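PDB 3GG8: pyruvate kinase from Toxoplasma gondii, which probably catalyses the last step of glycolysis, in which phosphoenolpyruvate hands its phosphate to ADP, yielding pyruvate and ATP. Local coordinates for residues C[42-47]-C[55-60]; C[65-70]-C[79-84]; C[124-129]-C[163-168]; C[302-307]-C[381-386]; C[399-404]-C[489-494]. All blocks are in the same frame, centred on the assembly; numbering follows the deposited sequence. Where two conformers were deposited one is given.

Contacts 1 and 2 are successive strand-helix pairings of one parallel barrel; they touch, and Met44 of contact 1 packs on the helix of contact 2. Both are buried and apolar, rich in sulfur and methyl groups. Contact 3, about 40 Å from contact 1 between centres, is also buried but joins two strands of a separate, mainly antiparallel sheet, by leucine and valine alone. Contact 4 is the partly buried one: two helix ends meet through a methionine that lies against backbone as well as side chains. Contact 5, in the C-terminal domain, again sets a helix on a strand, here chiefly through one alanine between two valines. It touches contact 4 through Arg399 and Cys384.

Contact 1 (C[42-47]-C[55-60]); sequences CTMGPA and VKMIDA
The methyl end of Met57 lies against Cys42, and this apolar touch carries most of the contact. Its CE is 3.8 Å from Cys42 CB and 4.0 Å from Cys42 SG, so the methyl rests on the cysteine's whole short side chain. Met57 leaves the helix fairly straight as far as SD, then bends at its last torsion (chi3 72°), which turns the methyl toward the strand. A second, looser apolar touch comes from Met44, whose CE reaches to 4.4 Å from Met57 CE: the two methionines meet methyl to methyl. Both thioethers and the cysteine are buried.

No hydrogen bond links the two segments; the polar groups named here bond elsewhere. In the helix, Asp59 N donates to Val55 O at 3.1 Å. On the strand, Thr43 points away from the helix, and its OG1 bonds to Leu346 O and to Arg66. Cys42 pairs by backbone with Val64 and Arg66 of the next strand.

Met62 also touches both Cys42 and Met57. Strand 39-43, helix 51-60 and strand 62-68, which Met62 begins, form the first beta-alpha-beta unit of the TIM barrel of pyruvate kinase.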
# COMPACT_ATOMS: atom_id res chain seq x y z
N CYS C 42 11.20 -31.32 23.23
CA CYS C 42 12.26 -32.29 23.55
C CYS C 42 11.70 -33.68 23.76
O CYS C 42 10.71 -33.86 24.48
CB CYS C 42 13.03 -31.86 24.79
SG CYS C 42 13.86 -30.26 24.60
N THR C 43 12.32 -34.64 23.09
CA THR C 43 11.94 -36.05 23.20
C THR C 43 12.64 -36.65 24.41
O THR C 43 13.86 -36.53 24.56
CB THR C 43 12.30 -36.82 21.91
OG1 THR C 43 11.62 -36.22 20.81
CG2 THR C 43 11.89 -38.30 21.98
N MET C 44 11.84 -37.29 25.26
CA MET C 44 12.32 -37.98 26.45
C MET C 44 13.04 -39.25 26.05
O MET C 44 12.69 -39.87 25.05
CB MET C 44 11.12 -38.34 27.32
CG MET C 44 10.30 -37.13 27.73
SD MET C 44 11.25 -36.00 28.80
CE MET C 44 12.13 -34.93 27.65
N GLY C 45 14.01 -39.66 26.85
CA GLY C 45 14.79 -40.86 26.57
C GLY C 45 15.87 -41.06 27.60
O GLY C 45 15.97 -40.26 28.54
N PRO C 46 16.70 -42.11 27.45
CA PRO C 46 17.74 -42.44 28.45
C PRO C 46 18.74 -41.31 28.74
O PRO C 46 19.21 -41.17 29.88
CB PRO C 46 18.47 -43.64 27.84
CG PRO C 46 17.50 -44.26 26.90
CD PRO C 46 16.69 -43.09 26.34
N ALA C 47 19.07 -40.53 27.70
CA ALA C 47 20.02 -39.44 27.83
C ALA C 47 19.49 -38.30 28.71
O ALA C 47 20.27 -37.50 29.23
CB ALA C 47 20.39 -38.92 26.46
N VAL C 55 15.59 -30.84 34.71
CA VAL C 55 15.63 -29.50 35.28
C VAL C 55 16.56 -28.58 34.48
O VAL C 55 16.16 -27.47 34.09
CB VAL C 55 16.02 -29.52 36.77
CG1 VAL C 55 16.39 -28.13 37.25
CG2 VAL C 55 14.88 -30.09 37.59
N LYS C 56 17.78 -29.05 34.19
CA LYS C 56 18.74 -28.30 33.36
C LYS C 56 18.18 -28.00 31.97
O LYS C 56 18.52 -27.00 31.37
CB LYS C 56 20.05 -29.06 33.24
CG LYS C 56 20.90 -29.03 34.50
CD LYS C 56 22.17 -29.83 34.35
CE LYS C 56 22.90 -29.90 35.67
NZ LYS C 56 24.22 -30.57 35.53
N MET C 57 17.33 -28.89 31.48
CA MET C 57 16.69 -28.71 30.19
C MET C 57 15.58 -27.68 30.24
O MET C 57 15.40 -26.93 29.29
CB MET C 57 16.18 -30.04 29.65
CG MET C 57 17.32 -30.85 29.08
SD MET C 57 16.88 -32.55 28.79
CE MET C 57 15.80 -32.43 27.38
N ILE C 58 14.84 -27.62 31.35
CA ILE C 58 13.87 -26.56 31.55
C ILE C 58 14.59 -25.20 31.48
O ILE C 58 14.15 -24.30 30.75
CB ILE C 58 13.13 -26.67 32.88
CG1 ILE C 58 12.24 -27.92 32.91
CG2 ILE C 58 12.31 -25.38 33.15
CD1 ILE C 58 11.69 -28.24 34.28
N ASP C 59 15.68 -25.05 32.24
CA ASP C 59 16.41 -23.76 32.29
C ASP C 59 16.93 -23.40 30.90
O ASP C 59 17.02 -22.24 30.56
CB ASP C 59 17.59 -23.79 33.28
CG ASP C 59 17.15 -24.02 34.72
OD1 ASP C 59 15.97 -23.75 35.04
OD2 ASP C 59 18.01 -24.45 35.54
N ALA C 60 17.23 -24.42 30.11
CA ALA C 60 17.81 -24.24 28.78
C ALA C 60 16.81 -23.81 27.72
O ALA C 60 17.21 -23.28 26.67
CB ALA C 60 18.52 -25.52 28.36

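Contact 2 (C[65-70]-C[79-84]); sequences CRLNFS and RTVQNI
Leu67 and Cys65 pack on Thr80, Val81 and Ile84 in a buried, apolar strand-to-helix contact within the second beta-alpha unit of the TIM barrel. Strand 65-68 and helix 79-84 run almost exactly antiparallel (172°), their axes 10.5 Å apart at closest approach.

The fork of Leu67 divides its two methyls between adjacent helix residues. CD2 lies 3.7 Å from Thr80 CG2, the two side chains sliding past each other in opposite directions, while CD1 stands 3.9 Å from Val81 CG2, the leucine and valine side chains crossing at about a right angle. Thr80 offers its methyl to the leucine; its hydroxyl makes a weak bond back to Thr76 O in the same helix. One turn further along, Ile84 meets the strand with CD1, which is 3.6 Å from Cys65 SG and 4.0 Å from Cys65 CB. A bend at Ile84 chi2 (-69°) carries that methyl over the cysteine.

From Asn68 the chain turns: its OD1 accepts from Ser70 N at 3.0 Å, an Asx turn, with the donor above the carbonyl plane.

Around this pairing, Met44 from the preceding unit packs on Leu67, Thr80 and Ile84, and Leu54 of helix 51-60 touches Ile84. Phe216 of helix 207-217 also touches Leu67 and Val81, while strand 97-101 continues the barrel beside strand 62-68.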
# COMPACT_ATOMS: atom_id res chain seq x y z
N CYS C 65 7.52 -31.83 26.44
CA CYS C 65 8.09 -33.18 26.54
C CYS C 65 7.35 -34.19 25.67
O CYS C 65 6.19 -34.54 25.94
CB CYS C 65 8.06 -33.65 27.99
SG CYS C 65 8.92 -32.54 29.11
N ARG C 66 8.06 -34.68 24.65
CA ARG C 66 7.59 -35.71 23.74
C ARG C 66 7.92 -37.11 24.25
O ARG C 66 9.09 -37.43 24.49
CB ARG C 66 8.23 -35.53 22.37
CG ARG C 66 7.99 -36.70 21.40
CD ARG C 66 8.39 -36.28 20.00
NE ARG C 66 8.22 -37.32 18.99
CZ ARG C 66 9.18 -38.15 18.58
NH1 ARG C 66 10.40 -38.06 19.11
NH2 ARG C 66 8.93 -39.06 17.64
N LEU C 67 6.88 -37.93 24.43
CA LEU C 67 7.02 -39.34 24.71
C LEU C 67 6.83 -40.10 23.39
O LEU C 67 5.73 -40.14 22.85
CB LEU C 67 5.96 -39.78 25.69
CG LEU C 67 5.73 -38.99 26.99
CD1 LEU C 67 4.49 -39.52 27.70
CD2 LEU C 67 6.98 -39.03 27.88
N ASN C 68 7.92 -40.66 22.87
CA ASN C 68 7.86 -41.46 21.66
C ASN C 68 7.37 -42.90 21.89
O ASN C 68 8.16 -43.78 22.24
CB ASN C 68 9.22 -41.47 20.97
CG ASN C 68 9.17 -42.17 19.64
OD1 ASN C 68 8.12 -42.68 19.23
ND2 ASN C 68 10.30 -42.22 18.95
N PHE C 69 6.08 -43.15 21.64
CA PHE C 69 5.53 -44.50 21.84
C PHE C 69 5.84 -45.54 20.75
O PHE C 69 5.24 -46.63 20.76
CB PHE C 69 4.03 -44.46 22.13
CG PHE C 69 3.69 -44.29 23.59
CD1 PHE C 69 4.01 -43.13 24.27
CD2 PHE C 69 3.04 -45.32 24.29
CE1 PHE C 69 3.69 -42.98 25.63
CE2 PHE C 69 2.72 -45.18 25.65
CZ PHE C 69 3.04 -43.99 26.31
N SER C 70 6.76 -45.23 19.83
CA SER C 70 7.32 -46.26 18.94
C SER C 70 8.14 -47.31 19.72
O SER C 70 8.38 -48.42 19.24
CB SER C 70 8.22 -45.64 17.88
OG SER C 70 7.48 -44.84 16.98
N ARG C 79 7.39 -43.93 34.32
CA ARG C 79 8.57 -43.50 35.08
C ARG C 79 9.03 -42.15 34.58
O ARG C 79 9.39 -41.28 35.38
CB ARG C 79 9.75 -44.46 34.93
CG ARG C 79 9.51 -45.89 35.39
CD ARG C 79 10.76 -46.77 35.10
NE ARG C 79 10.88 -47.87 36.05
CZ ARG C 79 11.60 -47.84 37.17
NH1 ARG C 79 12.30 -46.76 37.50
NH2 ARG C 79 11.63 -48.90 37.96
N THR C 80 9.04 -42.00 33.25
CA THR C 80 9.39 -40.74 32.58
C THR C 80 8.47 -39.60 32.99
O THR C 80 8.94 -38.52 33.35
CB THR C 80 9.35 -40.89 31.04
OG1 THR C 80 10.29 -41.88 30.64
CG2 THR C 80 9.72 -39.57 30.35
N VAL C 81 7.17 -39.85 32.97
CA VAL C 81 6.20 -38.88 33.43
C VAL C 81 6.41 -38.46 34.90
O VAL C 81 6.36 -37.27 35.23
CB VAL C 81 4.76 -39.36 33.16
CG1 VAL C 81 3.75 -38.45 33.84
CG2 VAL C 81 4.50 -39.44 31.64
N GLN C 82 6.68 -39.44 35.77
CA GLN C 82 6.96 -39.22 37.19
C GLN C 82 8.16 -38.29 37.38
O GLN C 82 8.19 -37.43 38.27
CB GLN C 82 7.18 -40.56 37.91
CG GLN C 82 5.88 -41.33 38.20
CD GLN C 82 6.04 -42.86 38.39
OE1 GLN C 82 7.07 -43.35 38.86
NE2 GLN C 82 5.00 -43.59 38.03
N ASN C 83 9.16 -38.47 36.52
CA ASN C 83 10.37 -37.66 36.52
C ASN C 83 10.13 -36.23 36.01
O ASN C 83 10.76 -35.29 36.51
CB ASN C 83 11.47 -38.33 35.67
CG ASN C 83 12.01 -39.61 36.29
OD1 ASN C 83 12.04 -39.78 37.51
ND2 ASN C 83 12.46 -40.51 35.42
N ILE C 84 9.27 -36.07 35.00
CA ILE C 84 8.85 -34.75 34.54
C ILE C 84 8.20 -34.03 35.73
O ILE C 84 8.51 -32.88 36.01
CB ILE C 84 7.79 -34.83 33.39
CG1 ILE C 84 8.24 -35.72 32.22
CG2 ILE C 84 7.33 -33.42 32.91
CD1 ILE C 84 9.35 -35.21 31.43

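Contact 3 (C[124-129]-C[163-168]); sequences ATLKIV and GSLSVK
Strand 176-181 lies between strands 125-129 and 165-172 in the sheet and pairs antiparallel with each; the sheet curves so strongly that the two segments run steeply across each other, with Leu126 CA and Val167 CA 8.0 Å apart. They share no hydrogen bond and meet by side chains alone, inside the curve of the sheet.

Leu126 makes the contact with a single methyl. Its CD2 approaches Val167 CG1 to 4.1 Å, the two side chains crossing at about a right angle, and lies 4.3 Å from Leu165 CD2. With CG anti to the backbone N (chi1 172°), Leu126 extends toward the other strand; Leu165 adopts nearly the same conformation, and the two leucines reach for each other by their methyl branches. Both distances are ordinary for apolar packing.

Ile141 also touches Leu126, Ile160 and Ala181 touch Leu165, and Ile158 and Thr179 touch Val167. Where the second strand begins, Ser164 and Leu165 both face Ile160, a classic beta bulge, and Gly163 O nearby makes a weak hydrogen bond to Arg324 of the second subunit.

Apolar residues gathered inside a curved, mainly antiparallel sheet fit the small B domain of pyruvate kinases, inserted into the TIM barrel after its third strand.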
# COMPACT_ATOMS: atom_id res chain seq x y z
N ALA C 124 19.86 -55.04 -10.82
CA ALA C 124 19.54 -56.41 -10.44
C ALA C 124 18.10 -56.54 -9.96
O ALA C 124 17.50 -55.60 -9.43
CB ALA C 124 20.52 -56.93 -9.38
N THR C 125 17.55 -57.74 -10.18
CA THR C 125 16.17 -58.11 -9.89
C THR C 125 15.99 -58.50 -8.42
O THR C 125 16.72 -59.34 -7.91
CB THR C 125 15.77 -59.30 -10.79
OG1 THR C 125 15.78 -58.88 -12.16
CG2 THR C 125 14.39 -59.86 -10.43
N LEU C 126 14.99 -57.90 -7.77
CA LEU C 126 14.58 -58.29 -6.41
C LEU C 126 13.08 -58.58 -6.32
O LEU C 126 12.25 -57.70 -6.54
CB LEU C 126 14.97 -57.23 -5.39
CG LEU C 126 14.49 -57.33 -3.93
CD1 LEU C 126 15.06 -58.56 -3.21
CD2 LEU C 126 14.85 -56.05 -3.19
N LYS C 127 12.75 -59.83 -6.00
CA LYS C 127 11.38 -60.21 -5.74
C LYS C 127 11.05 -59.83 -4.30
O LYS C 127 11.81 -60.13 -3.38
CB LYS C 127 11.20 -61.72 -5.96
CG LYS C 127 9.78 -62.22 -5.86
CD LYS C 127 9.68 -63.56 -6.55
CE LYS C 127 8.44 -64.34 -6.12
NZ LYS C 127 8.35 -65.60 -6.93
N ILE C 128 9.92 -59.14 -4.11
CA ILE C 128 9.43 -58.89 -2.77
C ILE C 128 8.11 -59.60 -2.57
O ILE C 128 7.13 -59.28 -3.22
CB ILE C 128 9.30 -57.39 -2.45
CG1 ILE C 128 10.66 -56.70 -2.61
CG2 ILE C 128 8.75 -57.18 -1.01
CD1 ILE C 128 10.60 -55.21 -2.40
N VAL C 129 8.10 -60.57 -1.66
CA VAL C 129 6.92 -61.42 -1.42
C VAL C 129 6.10 -60.99 -0.20
O VAL C 129 6.59 -60.24 0.65
CB VAL C 129 7.28 -62.94 -1.30
CG1 VAL C 129 8.13 -63.41 -2.49
CG2 VAL C 129 7.96 -63.25 0.04
N GLY C 163 15.69 -45.46 2.97
CA GLY C 163 15.98 -45.03 1.60
C GLY C 163 17.37 -45.42 1.14
O GLY C 163 17.88 -44.83 0.20
N SER C 164 17.97 -46.40 1.83
CA SER C 164 19.25 -47.00 1.47
C SER C 164 19.20 -47.52 0.05
O SER C 164 20.05 -47.18 -0.79
CB SER C 164 19.50 -48.23 2.35
OG SER C 164 20.47 -48.01 3.32
N LEU C 165 18.22 -48.39 -0.19
CA LEU C 165 18.04 -49.07 -1.46
C LEU C 165 16.74 -48.58 -2.05
O LEU C 165 15.73 -48.44 -1.34
CB LEU C 165 18.00 -50.58 -1.26
CG LEU C 165 17.59 -51.50 -2.41
CD1 LEU C 165 18.62 -51.53 -3.56
CD2 LEU C 165 17.37 -52.89 -1.87
N SER C 166 16.79 -48.30 -3.35
CA SER C 166 15.63 -47.89 -4.11
C SER C 166 15.38 -48.89 -5.23
O SER C 166 16.27 -49.15 -6.05
CB SER C 166 15.84 -46.49 -4.68
OG SER C 166 14.77 -46.13 -5.52
N VAL C 167 14.18 -49.46 -5.25
CA VAL C 167 13.77 -50.36 -6.32
C VAL C 167 12.58 -49.77 -7.11
O VAL C 167 11.70 -49.13 -6.52
CB VAL C 167 13.47 -51.81 -5.82
CG1 VAL C 167 14.71 -52.43 -5.15
CG2 VAL C 167 12.28 -51.84 -4.87
N LYS C 168 12.58 -49.98 -8.43
CA LYS C 168 11.43 -49.64 -9.27
C LYS C 168 10.62 -50.91 -9.50
O LYS C 168 11.18 -51.96 -9.81
CB LYS C 168 11.89 -49.06 -10.62
CG LYS C 168 10.87 -48.13 -11.31
CD LYS C 168 10.86 -48.30 -12.84
CE LYS C 168 11.86 -47.39 -13.57
NZ LYS C 168 11.46 -45.94 -13.58

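Contact 4 (C[302-307]-C[381-386])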
# COMPACT_ATOMS: atom_id res chain seq x y z
N CYS C 302 -0.66 -23.19 8.31
CA CYS C 302 -0.83 -23.18 9.76
C CYS C 302 -0.84 -21.77 10.33
O CYS C 302 -1.71 -21.45 11.14
CB CYS C 302 0.26 -24.03 10.44
SG CYS C 302 0.03 -25.81 10.12
N ASN C 303 0.11 -20.95 9.92
CA ASN C 303 0.18 -19.56 10.35
C ASN C 303 -1.13 -18.83 10.07
O ASN C 303 -1.70 -18.20 10.96
CB ASN C 303 1.33 -18.81 9.65
CG ASN C 303 2.72 -19.20 10.17
OD1 ASN C 303 3.72 -18.83 9.54
ND2 ASN C 303 2.80 -19.92 11.30
N VAL C 304 -1.62 -18.92 8.84
CA VAL C 304 -2.75 -18.12 8.36
C VAL C 304 -4.03 -18.41 9.15
O VAL C 304 -4.94 -17.57 9.22
CB VAL C 304 -2.98 -18.31 6.84
CG1 VAL C 304 -4.30 -17.70 6.42
CG2 VAL C 304 -1.85 -17.67 6.05
N VAL C 305 -4.08 -19.60 9.75
CA VAL C 305 -5.26 -20.08 10.42
C VAL C 305 -5.06 -20.08 11.95
O VAL C 305 -5.99 -20.35 12.71
CB VAL C 305 -5.66 -21.46 9.82
CG1 VAL C 305 -5.15 -22.64 10.65
CG2 VAL C 305 -7.15 -21.51 9.55
N GLY C 306 -3.83 -19.75 12.37
CA GLY C 306 -3.49 -19.56 13.77
C GLY C 306 -3.31 -20.82 14.59
O GLY C 306 -3.53 -20.80 15.80
N LYS C 307 -2.91 -21.91 13.95
CA LYS C 307 -2.73 -23.19 14.65
C LYS C 307 -1.24 -23.54 14.72
O LYS C 307 -0.51 -23.35 13.72
CB LYS C 307 -3.53 -24.29 13.94
CG LYS C 307 -5.06 -24.17 14.09
CD LYS C 307 -5.76 -25.36 13.45
CE LYS C 307 -7.26 -25.38 13.72
NZ LYS C 307 -7.99 -26.37 12.84
N ARG C 381 1.57 -7.22 8.33
CA ARG C 381 0.85 -6.80 7.13
C ARG C 381 0.65 -7.94 6.13
O ARG C 381 -0.29 -7.92 5.34
CB ARG C 381 1.53 -5.60 6.47
N ALA C 382 1.54 -8.94 6.17
CA ALA C 382 1.41 -10.16 5.36
C ALA C 382 0.22 -11.01 5.81
O ALA C 382 -0.45 -11.64 4.98
CB ALA C 382 2.69 -10.97 5.40
N MET C 383 -0.02 -11.04 7.12
CA MET C 383 -1.18 -11.72 7.70
C MET C 383 -2.50 -10.97 7.47
O MET C 383 -3.56 -11.59 7.39
CB MET C 383 -0.96 -11.94 9.20
CG MET C 383 -1.78 -13.09 9.80
SD MET C 383 -1.41 -14.72 9.11
CE MET C 383 0.33 -14.94 9.52
N CYS C 384 -2.43 -9.65 7.36
CA CYS C 384 -3.60 -8.82 7.08
C CYS C 384 -4.08 -8.96 5.63
O CYS C 384 -5.28 -8.86 5.35
CB CYS C 384 -3.31 -7.35 7.40
SG CYS C 384 -3.28 -6.96 9.16
N LEU C 385 -3.13 -9.19 4.73
CA LEU C 385 -3.43 -9.42 3.31
C LEU C 385 -3.80 -10.88 3.02
O LEU C 385 -4.30 -11.20 1.94
CB LEU C 385 -2.25 -8.97 2.44
N ALA C 386 -3.56 -11.76 4.00
CA ALA C 386 -3.88 -13.18 3.87
C ALA C 386 -5.20 -13.55 4.54
O ALA C 386 -5.85 -14.54 4.16
CB ALA C 386 -2.74 -14.03 4.42
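Met383 reaches across to Asn303 and Val304, joining the end of helix 376-384 to the end of barrel helix 288-305, which closes in a Schellman motif. From CB the methionine chain sets out with CG anti to the backbone N, then bends at both chi2 (62°) and chi3 (61°), curling its thioether against the other helix. There SD lies 3.7 Å from Val304 CA and 4.0 Å from Asn303 O, so the sulfur rests on main-chain atoms. The terminal CE goes on to Asn303 CB, also at 4.0 Å.

Val304 contributes a side-chain surface next to that backbone: CG2 stands 4.3 Å from Met383 SD and 4.1 Å from Ala386 CB, bridging the methionine and the residue that follows it by three. Of the Asn303 side chain, CB does the touching; ND2 is hydrogen-bonded to Gly340 O.

This contact lies where the barrel meets the chain leading to the C-terminal domain. Lys428 from that domain bonds to Val304 O, Arg430 touches Asn303, and Tyr429 packs on Met383, so residues 428-430 touch both sides of the contact.

In the Schellman turn Gly306, with positive phi, ends the helix and lets the chain leave it. Lys307 N bonds to Cys302 O at 3.1 Å, and Gly306 N bonds at 3.0 Å to Asn303 O, the same oxygen that Met383 SD approaches.

Contact 5 (C[399-404]-C[489-494]); sequences RAAVET and VAVHGM
Ala401 presses its CB between Val491 and Val489, two residues apart on the strand and pointing to the same side. Its distance to Val491 CG2 is 3.3 Å, tighter than usual for two carbons, while Val489 CG1 stands back at 4.1 Å. That same Val489 methyl lies 4.0 Å from Ala401 O, touching helix backbone as well as side chain. Val489 CG2 comes only marginally close to the helix, 4.5 Å from Thr404 C. With so small a residue facing the valines, helix and strand sit 9.0 Å apart between axes, running antiparallel at 176°.

One layer out, the helix turn beneath Thr404 is reinforced. Ala400 O takes two hydrogen bonds, from Thr404 N and from Thr404 OG1, each 2.7 Å long and arriving from opposite faces of the carbonyl plane. The hydroxyl is thus turned back into its own helix.

Strand 487-494 is itself fixed by backbone bonds to strand 412-416, through Leu414 among others, and to strand 502-509. Leu505 of the latter packs on Ala401, and Ile426 of helix 421-427 packs on Val491. On another side of helix 393-407, Ala400 and Thr404 meet Thr404 and Ala400 of the third subunit.

A helix laid on a mainly parallel sheet in this way belongs to the alpha/beta C-terminal domain of pyruvate kinase, here with the helix also lining a subunit interface of the tetramer.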
# COMPACT_ATOMS: atom_id res chain seq x y z
N ARG C 399 -5.85 -8.23 16.31
CA ARG C 399 -5.21 -7.38 15.33
C ARG C 399 -5.04 -5.91 15.79
O ARG C 399 -3.97 -5.32 15.61
CB ARG C 399 -6.03 -7.46 14.05
CG ARG C 399 -5.48 -6.71 12.87
CD ARG C 399 -6.37 -6.89 11.65
NE ARG C 399 -6.30 -8.24 11.09
CZ ARG C 399 -6.89 -8.62 9.95
NH1 ARG C 399 -6.77 -9.87 9.51
NH2 ARG C 399 -7.61 -7.75 9.25
N ALA C 400 -6.08 -5.31 16.37
CA ALA C 400 -5.99 -3.93 16.86
C ALA C 400 -4.97 -3.83 17.99
O ALA C 400 -4.24 -2.83 18.10
CB ALA C 400 -7.36 -3.45 17.33
N ALA C 401 -4.92 -4.87 18.82
CA ALA C 401 -3.99 -4.98 19.95
C ALA C 401 -2.53 -4.94 19.50
O ALA C 401 -1.74 -4.16 20.03
CB ALA C 401 -4.28 -6.24 20.72
N VAL C 402 -2.18 -5.77 18.52
CA VAL C 402 -0.84 -5.81 17.94
C VAL C 402 -0.45 -4.43 17.36
O VAL C 402 0.61 -3.88 17.69
CB VAL C 402 -0.75 -6.93 16.88
CG1 VAL C 402 0.62 -6.95 16.22
CG2 VAL C 402 -1.08 -8.28 17.52
N GLU C 403 -1.33 -3.87 16.52
CA GLU C 403 -1.21 -2.51 15.99
C GLU C 403 -1.01 -1.44 17.06
O GLU C 403 -0.14 -0.59 16.93
CB GLU C 403 -2.47 -2.12 15.22
CG GLU C 403 -2.58 -2.65 13.82
CD GLU C 403 -3.87 -2.23 13.12
OE1 GLU C 403 -4.60 -1.36 13.66
OE2 GLU C 403 -4.16 -2.78 12.02
N THR C 404 -1.85 -1.47 18.09
CA THR C 404 -1.81 -0.48 19.16
C THR C 404 -0.55 -0.63 20.00
O THR C 404 0.08 0.38 20.35
CB THR C 404 -3.06 -0.55 20.04
OG1 THR C 404 -4.22 -0.41 19.21
CG2 THR C 404 -3.07 0.58 21.07
N VAL C 489 -0.45 -3.33 26.91
CA VAL C 489 -1.70 -3.60 26.20
C VAL C 489 -2.30 -4.89 26.76
O VAL C 489 -1.63 -5.91 26.82
CB VAL C 489 -1.49 -3.64 24.65
CG1 VAL C 489 -2.74 -4.11 23.93
CG2 VAL C 489 -1.05 -2.26 24.12
N ALA C 490 -3.53 -4.83 27.23
CA ALA C 490 -4.23 -6.01 27.72
C ALA C 490 -5.43 -6.30 26.83
O ALA C 490 -6.19 -5.39 26.46
CB ALA C 490 -4.65 -5.81 29.17
N VAL C 491 -5.59 -7.57 26.47
CA VAL C 491 -6.73 -8.02 25.69
C VAL C 491 -7.50 -9.07 26.50
O VAL C 491 -6.92 -10.00 27.03
CB VAL C 491 -6.28 -8.60 24.32
CG1 VAL C 491 -7.47 -9.14 23.55
CG2 VAL C 491 -5.58 -7.52 23.51
N HIS C 492 -8.80 -8.88 26.60
CA HIS C 492 -9.65 -9.87 27.21
C HIS C 492 -10.72 -10.31 26.23
O HIS C 492 -11.62 -9.55 25.90
CB HIS C 492 -10.28 -9.35 28.51
CG HIS C 492 -10.85 -10.42 29.38
ND1 HIS C 492 -11.37 -11.60 28.88
CD2 HIS C 492 -10.98 -10.50 30.73
CE1 HIS C 492 -11.78 -12.36 29.88
NE2 HIS C 492 -11.56 -11.72 31.01
N GLY C 493 -10.58 -11.53 25.73
CA GLY C 493 -11.68 -12.22 25.07
C GLY C 493 -12.58 -12.84 26.13
O GLY C 493 -12.12 -13.60 26.99
N MET C 494 -13.87 -12.50 26.08
CA MET C 494 -14.85 -13.03 27.03
C MET C 494 -15.84 -13.92 26.29
O MET C 494 -16.24 -13.61 25.16
CB MET C 494 -15.57 -11.91 27.77
CG MET C 494 -14.64 -10.83 28.31
SD MET C 494 -15.46 -9.63 29.39
CE MET C 494 -14.24 -8.31 29.45